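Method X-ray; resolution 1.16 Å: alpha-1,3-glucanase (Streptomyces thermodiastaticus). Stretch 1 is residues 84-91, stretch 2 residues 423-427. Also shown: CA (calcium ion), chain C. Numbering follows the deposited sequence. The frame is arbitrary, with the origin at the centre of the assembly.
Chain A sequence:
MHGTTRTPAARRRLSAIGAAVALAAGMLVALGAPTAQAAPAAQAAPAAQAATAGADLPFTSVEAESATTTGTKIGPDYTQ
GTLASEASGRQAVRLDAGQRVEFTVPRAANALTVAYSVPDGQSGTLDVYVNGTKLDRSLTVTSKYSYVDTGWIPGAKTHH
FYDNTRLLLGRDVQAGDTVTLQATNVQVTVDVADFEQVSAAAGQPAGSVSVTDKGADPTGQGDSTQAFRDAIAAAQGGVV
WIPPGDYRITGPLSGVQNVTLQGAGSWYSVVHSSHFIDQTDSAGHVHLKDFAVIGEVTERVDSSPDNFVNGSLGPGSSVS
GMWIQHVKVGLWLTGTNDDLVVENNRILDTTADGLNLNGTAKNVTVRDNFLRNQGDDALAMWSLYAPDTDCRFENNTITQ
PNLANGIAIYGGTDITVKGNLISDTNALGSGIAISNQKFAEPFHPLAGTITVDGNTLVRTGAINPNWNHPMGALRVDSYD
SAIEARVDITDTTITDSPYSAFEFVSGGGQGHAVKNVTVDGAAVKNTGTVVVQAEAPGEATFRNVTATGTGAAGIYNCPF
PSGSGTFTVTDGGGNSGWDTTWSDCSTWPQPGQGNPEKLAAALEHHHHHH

Stretch 1, residues 84-91: ASEASGRQ
Stretch 2 423-427: SDTNA

Two irregular segments, distant in sequence, meet here through polar groups, burying 276 Å² in total. Asp424, Arg90 and Asn426 cover most of it. The register runs antiparallel in sense: the CA atoms of Ser88 and Asp424 lie 6.5 Å apart, those of Ser85 and Asn426 7.7 Å apart, so the earlier residue of the first stretch faces the later residue of the second.

The first stretch is tightly folded. Ala84, Ser85 and Glu86 have phi/psi near -64/-31, -64/-29 and -91/0, and Ala87 N donates to Ala84 O at 3.0 Å. Ala87 (-82/143) and Ser88 (-53/130) are extended; Gly89 (72/4) and Arg90 (63/19) both take positive phi, and Arg90 N closes a second turn on Ala87 O at 2.8 Å. Positive phi by itself favours glycine at position 89. Gln91 has phi/psi -142/152. A calcium ion binds Ser88 O and Gln91 O, each at 2.4 Å, along with ligands from elsewhere in the structure, and so clamps two carbonyls that each lie one residue beyond the ends of this second turn.

Asp424 (65/72) directs its CB toward the first stretch, with chi1 m (-70°) and chi2 -50°. Its carboxylate divides its work: Asp424 OD2 accepts a nearly straight hydrogen bond from Gly89 N at 2.9 Å (169°), while Asp424 OD1 forms a salt bridge with Arg90 NE, also 2.9 Å. A short acid suits this place because its two oxygens reach a backbone amide and a guanidinium at once. A water adds a bridge, donating to Ser88 OG at 2.8 Å and to Asp424 OD2 at 2.7 Å.

Arg90 leaves its backbone sideways, but chi angles m, m, t and 143° bring its end nearer the second stretch. Asp424 CB lies over one face of the guanidinium, with Thr425 O and Asn426 OD1 at its edge, near the plane. Arg90 NH2 donates to Thr425 O at 2.7 Å (156°). Arg90 NH1 makes a weak hydrogen bond to Asn426 OD1 at 2.9 Å; it also donates to Ser85 O of its own stretch at 2.9 Å. Arginine suits this buried site because its several N-H groups serve side-chain and backbone acceptors together.

The CA-to-CB bond of Thr425 (-101/171; chi1 p, 62°) points away, and the residue contributes its carbonyl. That of Asn426 (-133/-170; chi1 m, -68°; chi2 -68°) points toward the first stretch. Asn426 OD1 and Ser85 O, 3.4 Å apart, are both acceptors and cannot bond each other; Arg90 NH1 donates to both.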

# COMPACT_ATOMS: atom_id res chain seq x y z
N ALA A 84 -5.43 3.93 -17.46
CA ALA A 84 -4.72 2.65 -17.48
C ALA A 84 -3.53 2.63 -16.53
O ALA A 84 -3.20 1.58 -15.97
CB ALA A 84 -4.28 2.31 -18.90
N SER A 85 -2.87 3.78 -16.32
CA SER A 85 -1.66 3.79 -15.51
C SER A 85 -1.93 3.38 -14.08
O SER A 85 -1.04 2.83 -13.42
CB SER A 85 -0.97 5.16 -15.54
OG SER A 85 -1.69 6.14 -14.80
N GLU A 86 -3.14 3.65 -13.57
CA GLU A 86 -3.48 3.31 -12.20
C GLU A 86 -4.10 1.92 -12.07
O GLU A 86 -4.44 1.52 -10.95
CB GLU A 86 -4.42 4.36 -11.58
CG GLU A 86 -3.73 5.66 -11.18
CD GLU A 86 -4.55 6.50 -10.22
OE1 GLU A 86 -5.70 6.12 -9.93
OE2 GLU A 86 -4.04 7.54 -9.75
N ALA A 87 -4.27 1.19 -13.16
CA ALA A 87 -4.82 -0.15 -13.09
C ALA A 87 -3.73 -1.16 -12.73
O ALA A 87 -2.59 -1.04 -13.16
CB ALA A 87 -5.42 -0.53 -14.44
N SER A 88 -4.11 -2.15 -11.92
CA SER A 88 -3.26 -3.32 -11.72
C SER A 88 -2.89 -3.92 -13.07
O SER A 88 -3.76 -4.13 -13.92
CB SER A 88 -4.03 -4.33 -10.88
OG SER A 88 -3.20 -5.41 -10.47
N GLY A 89 -1.60 -4.17 -13.28
CA GLY A 89 -1.15 -4.64 -14.58
C GLY A 89 -1.18 -3.60 -15.68
O GLY A 89 -0.90 -3.93 -16.83
N ARG A 90 -1.51 -2.35 -15.35
CA ARG A 90 -1.62 -1.25 -16.31
C ARG A 90 -2.70 -1.49 -17.35
O ARG A 90 -2.69 -0.86 -18.41
CB ARG A 90 -0.28 -0.90 -16.97
CG ARG A 90 0.88 -0.83 -16.01
CD ARG A 90 0.64 0.18 -14.87
NE ARG A 90 1.83 0.16 -14.02
CZ ARG A 90 2.37 1.21 -13.42
NH1 ARG A 90 1.82 2.41 -13.51
NH2 ARG A 90 3.50 1.04 -12.73
N GLN A 91 -3.63 -2.40 -17.07
CA GLN A 91 -4.68 -2.77 -18.00
C GLN A 91 -5.98 -2.99 -17.24
O GLN A 91 -5.97 -3.37 -16.07
CB GLN A 91 -4.33 -4.05 -18.77
CG GLN A 91 -3.11 -3.92 -19.64
CD GLN A 91 -2.59 -5.27 -20.03
OE1 GLN A 91 -3.01 -5.84 -21.03
NE2 GLN A 91 -1.69 -5.82 -19.22
N SER A 423 3.81 -3.93 -6.48
CA SER A 423 3.55 -3.89 -7.91
C SER A 423 2.91 -2.56 -8.30
O SER A 423 2.07 -2.03 -7.57
CB SER A 423 2.62 -5.01 -8.35
OG SER A 423 3.08 -6.28 -7.90
N ASP A 424 3.32 -2.06 -9.47
CA ASP A 424 2.62 -0.99 -10.18
C ASP A 424 2.63 0.33 -9.40
O ASP A 424 1.61 0.78 -8.88
CB ASP A 424 1.19 -1.41 -10.52
CG ASP A 424 1.13 -2.49 -11.56
OD1 ASP A 424 1.78 -2.33 -12.61
OD2 ASP A 424 0.43 -3.51 -11.34
N THR A 425 3.81 0.95 -9.35
CA THR A 425 3.92 2.28 -8.76
C THR A 425 3.98 3.36 -9.84
O THR A 425 4.11 3.09 -11.03
CB THR A 425 5.12 2.37 -7.80
OG1 THR A 425 6.34 2.14 -8.53
CG2 THR A 425 5.01 1.33 -6.70
N ASN A 426 3.90 4.61 -9.38
CA ASN A 426 3.66 5.71 -10.30
C ASN A 426 4.60 6.88 -10.04
O ASN A 426 5.57 6.75 -9.29
CB ASN A 426 2.20 6.13 -10.20
CG ASN A 426 1.28 5.07 -10.74
OD1 ASN A 426 1.28 4.82 -11.94
ND2 ASN A 426 0.52 4.42 -9.86
N ALA A 427 4.32 8.01 -10.68
CA ALA A 427 5.22 9.15 -10.60
C ALA A 427 5.42 9.58 -9.16
O ALA A 427 4.51 9.50 -8.33
CB ALA A 427 4.67 10.31 -11.42
CA CA C . -5.93 -5.03 -14.38
O HOH W 1 -0.83 -4.68 -9.24